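Local coordinates for 2-hydroxyhepta-2,4-diene-1,7-dioate isomerase (Mycobacterium abscessus, PDB 3RR6), which probably acts as a metal-dependent isomerase or hydrolase of the fumarylacetoacetate hydrolase family, although its own reaction has not been established, at residues V150-H155 against T163-H168; E114-G119 against E235-I240. All coordinates share one frame; numbering follows the deposited sequence.

In the fold
The two contacts meet across one pair of antiparallel strands, and their centres lie about 11 Å apart. Along the chain, interaction 1 is nested inside the loop that interaction 2 closes. Strand 115-125 pairs with 141-152 through probable hydrogen bonds such as H116 N to S151 O (2.8 Å), and with 238-239 in interaction 2. V150 CG1 and V115 CG1 pack 3.4 Å apart between the contacts. Polar side chains converge here too: E118 of interaction 2 reaches interaction 1 through a weak hydrogen bond to S151 and a long, weak ion pair with K166, beside D149. This acidic and basic cluster probably belongs to the metal-dependent site expected of the fumarylacetoacetate hydrolase fold.

Interaction 1 of 2, residues V150-H155 against T163-H168; sequences VSARDH and TRAKGH. With EDO (1,2-ethanediol), chain E.
R164 lays its guanidinium flat on the imidazole of H155, the planes 11° apart and the centres separated by 3.6 Å. NH1 hovers over the middle of the ring without bonding to NE2, whose hydrogen-bond partner is the carbonyl of S111. The bend of the arginine chain at its third torsion brings the group over that face. A salt bridge from R164 NH2 to D159 helps fix its rotation, while R164 NH1 donates to O1 of a 1,2-ethanediol molecule at 2.9 Å, probably left from crystallisation.

Among the hydrogen bonds, the two histidines meet rim to rim: H155 ND1 and H168 NE2 are 3.0 Å apart, and the ring planes are inclined at 47°. Deeper in, K166 runs extended until its last torsion (chi4 -72°), where it turns NZ onto S151 OG at 2.8 Å. Both groups also engage D149, the ammonium by a salt bridge and the hydroxyl by a bond to the main-chain oxygen. A152 N donates to A165 O at 2.9 Å.

Apolar contact is modest: the A165 methyl, CB, sits 3.8 Å from H155 CB, filling the angle where the strand turns into helix 153-159.

A152 is the N-cap residue of that helix, and the whole is a strand-to-helix junction held against the next short helical turn. In the fumarylacetoacetate hydrolase family an acidic residue near the end of such a strand and a following lysine commonly belong to the active site, and the D149-K166 pair is consistent with that arrangement.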
loop_
_atom_site.group_PDB
_atom_site.type_symbol
_atom_site.label_atom_id
_atom_site.label_comp_id
_atom_site.label_asym_id
_atom_site.label_seq_id
_atom_site.Cartn_x
_atom_site.Cartn_y
_atom_site.Cartn_z
ATOM N N VAL A 150 -3.476 7.937 -3.922
ATOM C CA VAL A 150 -3.693 9.356 -4.165
ATOM C C VAL A 150 -4.354 9.529 -5.538
ATOM O O VAL A 150 -3.957 8.881 -6.517
ATOM C CB VAL A 150 -2.379 10.164 -4.079
ATOM C CG1 VAL A 150 -2.644 11.669 -4.299
ATOM C CG2 VAL A 150 -1.676 9.955 -2.719
ATOM N N SER A 151 -5.377 10.384 -5.596
ATOM C CA SER A 151 -6.253 10.459 -6.765
ATOM C C SER A 151 -6.646 11.895 -7.101
ATOM O O SER A 151 -7.167 12.610 -6.236
ATOM C CB SER A 151 -7.545 9.669 -6.491
ATOM O OG SER A 151 -7.270 8.329 -6.093
ATOM N N ALA A 152 -6.439 12.300 -8.349
ATOM C CA ALA A 152 -6.929 13.588 -8.849
ATOM C C ALA A 152 -8.377 13.444 -9.308
ATOM O O ALA A 152 -8.661 12.972 -10.417
ATOM C CB ALA A 152 -6.037 14.110 -9.986
ATOM N N ARG A 153 -9.298 13.831 -8.429
ATOM C CA ARG A 153 -10.729 13.641 -8.683
ATOM C C ARG A 153 -11.189 14.380 -9.942
ATOM O O ARG A 153 -12.077 13.905 -10.653
ATOM C CB ARG A 153 -11.566 14.099 -7.475
ATOM C CG ARG A 153 -11.192 13.512 -6.120
ATOM C CD ARG A 153 -11.186 11.987 -6.065
ATOM N NE ARG A 153 -12.501 11.387 -6.305
ATOM C CZ ARG A 153 -13.353 10.976 -5.362
ATOM N NH1 ARG A 153 -13.065 11.093 -4.069
ATOM N NH2 ARG A 153 -14.518 10.440 -5.719
ATOM N N ASP A 154 -10.602 15.542 -10.219
ATOM C CA ASP A 154 -10.957 16.289 -11.424
ATOM C C ASP A 154 -10.593 15.519 -12.689
ATOM O O ASP A 154 -11.291 15.592 -13.697
ATOM C CB ASP A 154 -10.366 17.712 -11.441
ATOM C CG ASP A 154 -8.882 17.766 -11.125
ATOM O OD1 ASP A 154 -8.439 17.137 -10.138
ATOM O OD2 ASP A 154 -8.158 18.497 -11.844
ATOM N N HIS A 155 -9.514 14.749 -12.629
ATOM C CA HIS A 155 -9.125 13.940 -13.778
ATOM C C HIS A 155 -10.039 12.740 -13.970
ATOM O O HIS A 155 -10.306 12.359 -15.106
ATOM C CB HIS A 155 -7.664 13.507 -13.666
ATOM C CG HIS A 155 -6.714 14.656 -13.711
ATOM N ND1 HIS A 155 -5.356 14.512 -13.521
ATOM C CD2 HIS A 155 -6.933 15.977 -13.917
ATOM C CE1 HIS A 155 -4.780 15.700 -13.598
ATOM N NE2 HIS A 155 -5.715 16.606 -13.849
ATOM N N THR A 163 -7.139 5.989 -14.709
ATOM C CA THR A 163 -5.696 5.765 -14.847
ATOM C C THR A 163 -4.884 7.042 -14.696
ATOM O O THR A 163 -3.932 7.069 -13.926
ATOM C CB THR A 163 -5.320 5.099 -16.173
ATOM O OG1 THR A 163 -5.935 3.806 -16.247
ATOM C CG2 THR A 163 -3.800 4.920 -16.278
ATOM N N ARG A 164 -5.242 8.091 -15.424
ATOM C CA ARG A 164 -4.478 9.337 -15.269
ATOM C C ARG A 164 -4.593 9.870 -13.848
ATOM O O ARG A 164 -3.586 10.216 -13.218
ATOM C CB ARG A 164 -4.910 10.421 -16.264
ATOM C CG ARG A 164 -4.330 11.799 -15.938
ATOM C CD ARG A 164 -4.529 12.804 -17.045
ATOM N NE ARG A 164 -5.910 13.238 -17.181
ATOM C CZ ARG A 164 -6.334 14.504 -17.175
ATOM N NH1 ARG A 164 -5.499 15.520 -16.984
ATOM N NH2 ARG A 164 -7.629 14.757 -17.357
ATOM N N ALA A 165 -5.826 9.940 -13.343
ATOM C CA ALA A 165 -6.088 10.462 -12.005
ATOM C C ALA A 165 -5.238 9.831 -10.921
ATOM O O ALA A 165 -4.826 10.497 -9.964
ATOM C CB ALA A 165 -7.559 10.273 -11.663
ATOM N N LYS A 166 -5.002 8.528 -11.058
ATOM C CA LYS A 166 -4.297 7.754 -10.042
ATOM C C LYS A 166 -2.852 7.456 -10.401
ATOM O O LYS A 166 -2.134 6.830 -9.612
ATOM C CB LYS A 166 -5.060 6.457 -9.799
ATOM C CG LYS A 166 -6.412 6.696 -9.126
ATOM C CD LYS A 166 -7.175 5.426 -9.033
ATOM C CE LYS A 166 -8.507 5.617 -8.339
ATOM N NZ LYS A 166 -8.401 5.859 -6.864
ATOM N N GLY A 167 -2.412 7.932 -11.568
ATOM C CA GLY A 167 -1.147 7.496 -12.151
ATOM C C GLY A 167 -0.018 8.505 -12.199
ATOM O O GLY A 167 1.060 8.210 -12.735
ATOM N N HIS A 168 -0.250 9.698 -11.665
ATOM C CA HIS A 168 0.783 10.724 -11.596
ATOM C C HIS A 168 1.962 10.249 -10.745
ATOM O O HIS A 168 1.787 9.513 -9.774
ATOM C CB HIS A 168 0.215 12.022 -11.014
ATOM C CG HIS A 168 -0.862 12.636 -11.850
ATOM N ND1 HIS A 168 -0.598 13.430 -12.942
ATOM C CD2 HIS A 168 -2.212 12.577 -11.742
ATOM C CE1 HIS A 168 -1.738 13.824 -13.480
ATOM N NE2 HIS A 168 -2.734 13.321 -12.771
HETATM C C1 EDO E . -1.607 15.638 -17.446
HETATM O O1 EDO E . -2.617 15.669 -16.438
HETATM C C2 EDO E . -2.110 16.357 -18.679
HETATM O O2 EDO E . -2.238 17.764 -18.401
#

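Interaction 2 of 2, residues E114-G119 against E235-I240; sequences EVHHEG and EGVGPI
H116 rests one face of its imidazole on the G238-P239 peptide, with the CA of G238 4.0 Å from the ring centroid and nearly on the ring normal, a CH-pi contact. A methyl of V237, CG1, closes the edge at H116 ND1 (3.7 Å).

H117 meets the same glycine differently. Its CG occupies the crowded position between backbone N and carbonyl carbon (chi1 56°), which brings the ring beneath the carbonyl: G238 O stands 3.0 Å above the ring plane, offset toward the rim. G238 O also accepts from the H117 main-chain N at 3.0 Å. At the ring edge lies CG2 of I240, while both ring nitrogens have weak partners outside, R198 for NE2 and Q199 for ND1.

The second backbone bond, from I240 N to V115 O, spans 2.9 Å and is close to straight (167°). Between these two bonds H116 and P239 form an antiparallel non-hydrogen-bonded pair, a place where proline's lack of an N-H costs the pairing nothing. Beyond it, one water accepts from V115 N and donates to I240 O, carrying the pairing past the direct bonds. V115 CG1 and I240 CG1 pack against each other at 4.0 Å.

Not every polar atom is satisfied: H117 O is buried with no partner in the model, and V237 CG1 presses against it at 3.3 Å. The chemistry therefore implies a short, weakly bonded strand attached by two direct main-chain bonds and a bridging water, with the imidazoles of H116 and H117 packed against the backbone around G238.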
loop_
_atom_site.group_PDB
_atom_site.type_symbol
_atom_site.label_atom_id
_atom_site.label_comp_id
_atom_site.label_asym_id
_atom_site.label_seq_id
_atom_site.Cartn_x
_atom_site.Cartn_y
_atom_site.Cartn_z
ATOM N N GLU A 114 -8.045 19.027 -7.727
ATOM C CA GLU A 114 -8.684 18.396 -6.573
ATOM C C GLU A 114 -8.081 17.016 -6.334
ATOM O O GLU A 114 -8.439 16.059 -7.027
ATOM C CB GLU A 114 -10.188 18.249 -6.816
ATOM C CG GLU A 114 -10.954 17.720 -5.625
ATOM C CD GLU A 114 -12.453 17.625 -5.859
ATOM O OE1 GLU A 114 -13.154 17.136 -4.942
ATOM O OE2 GLU A 114 -12.939 18.023 -6.945
ATOM N N VAL A 115 -7.176 16.920 -5.364
ATOM C CA VAL A 115 -6.441 15.678 -5.116
ATOM C C VAL A 115 -6.821 15.133 -3.741
ATOM O O VAL A 115 -6.815 15.875 -2.761
ATOM C CB VAL A 115 -4.921 15.902 -5.199
ATOM C CG1 VAL A 115 -4.161 14.600 -4.885
ATOM C CG2 VAL A 115 -4.535 16.403 -6.599
ATOM N N HIS A 116 -7.174 13.847 -3.680
ATOM C CA HIS A 116 -7.641 13.220 -2.441
ATOM C C HIS A 116 -6.727 12.113 -1.950
ATOM O O HIS A 116 -6.076 11.437 -2.752
ATOM C CB HIS A 116 -9.034 12.632 -2.654
ATOM C CG HIS A 116 -10.113 13.657 -2.766
ATOM N ND1 HIS A 116 -11.447 13.342 -2.635
ATOM C CD2 HIS A 116 -10.062 14.994 -2.984
ATOM C CE1 HIS A 116 -12.171 14.440 -2.776
ATOM N NE2 HIS A 116 -11.357 15.456 -2.986
ATOM N N HIS A 117 -6.698 11.934 -0.630
ATOM C CA HIS A 117 -6.050 10.792 0.012
ATOM C C HIS A 117 -6.982 9.589 0.064
ATOM O O HIS A 117 -8.195 9.737 0.233
ATOM C CB HIS A 117 -5.623 11.135 1.458
ATOM C CG HIS A 117 -6.746 11.617 2.338
ATOM N ND1 HIS A 117 -7.693 10.774 2.883
ATOM C CD2 HIS A 117 -7.063 12.861 2.771
ATOM C CE1 HIS A 117 -8.549 11.480 3.603
ATOM N NE2 HIS A 117 -8.188 12.750 3.554
ATOM N N GLU A 118 -6.393 8.399 0.004
ATOM C CA GLU A 118 -7.128 7.134 0.139
ATOM C C GLU A 118 -6.226 6.123 0.844
ATOM O O GLU A 118 -5.410 5.448 0.213
ATOM C CB GLU A 118 -7.586 6.610 -1.235
ATOM C CG GLU A 118 -8.537 7.580 -1.954
ATOM C CD GLU A 118 -9.131 7.075 -3.248
ATOM O OE1 GLU A 118 -8.919 5.912 -3.613
ATOM O OE2 GLU A 118 -9.817 7.892 -3.919
ATOM N N GLY A 119 -6.346 6.035 2.167
ATOM C CA GLY A 119 -5.491 5.124 2.930
ATOM C C GLY A 119 -5.916 3.688 2.721
ATOM O O GLY A 119 -7.105 3.395 2.755
ATOM N N GLU A 235 -14.665 5.155 4.020
ATOM C CA GLU A 235 -15.184 6.507 3.844
ATOM C C GLU A 235 -14.283 7.528 4.532
ATOM O O GLU A 235 -13.320 7.170 5.212
ATOM C CB GLU A 235 -16.627 6.590 4.336
ATOM C CG GLU A 235 -17.588 5.861 3.410
ATOM C CD GLU A 235 -19.012 5.756 3.932
ATOM O OE1 GLU A 235 -19.225 5.764 5.166
ATOM O OE2 GLU A 235 -19.930 5.646 3.093
ATOM N N GLY A 236 -14.581 8.808 4.319
ATOM C CA GLY A 236 -13.756 9.893 4.862
ATOM C C GLY A 236 -12.673 10.366 3.906
ATOM O O GLY A 236 -11.818 11.161 4.290
ATOM N N VAL A 237 -12.698 9.861 2.676
ATOM C CA VAL A 237 -11.798 10.313 1.608
ATOM C C VAL A 237 -12.034 11.808 1.401
ATOM O O VAL A 237 -13.177 12.260 1.334
ATOM C CB VAL A 237 -12.065 9.549 0.290
ATOM C CG1 VAL A 237 -11.278 10.140 -0.862
ATOM C CG2 VAL A 237 -11.726 8.070 0.443
ATOM N N GLY A 238 -10.949 12.572 1.348
ATOM C CA GLY A 238 -11.040 14.015 1.198
ATOM C C GLY A 238 -9.748 14.610 0.693
ATOM O O GLY A 238 -8.791 13.885 0.425
ATOM N N PRO A 239 -9.712 15.945 0.573
ATOM C CA PRO A 239 -8.608 16.611 -0.108
ATOM C C PRO A 239 -7.307 16.714 0.678
ATOM O O PRO A 239 -7.312 16.760 1.915
ATOM C CB PRO A 239 -9.170 18.013 -0.375
ATOM C CG PRO A 239 -10.139 18.222 0.694
ATOM C CD PRO A 239 -10.788 16.887 0.914
ATOM N N ILE A 240 -6.202 16.744 -0.062
ATOM C CA ILE A 240 -4.892 17.127 0.442
ATOM C C ILE A 240 -4.444 18.324 -0.393
ATOM O O ILE A 240 -4.726 18.389 -1.603
ATOM C CB ILE A 240 -3.856 15.978 0.381
ATOM C CG1 ILE A 240 -3.772 15.363 -1.020
ATOM C CG2 ILE A 240 -4.214 14.916 1.395
ATOM C CD1 ILE A 240 -2.629 14.350 -1.190
HETATM O O HOH W 1 -6.428 19.190 -3.676
#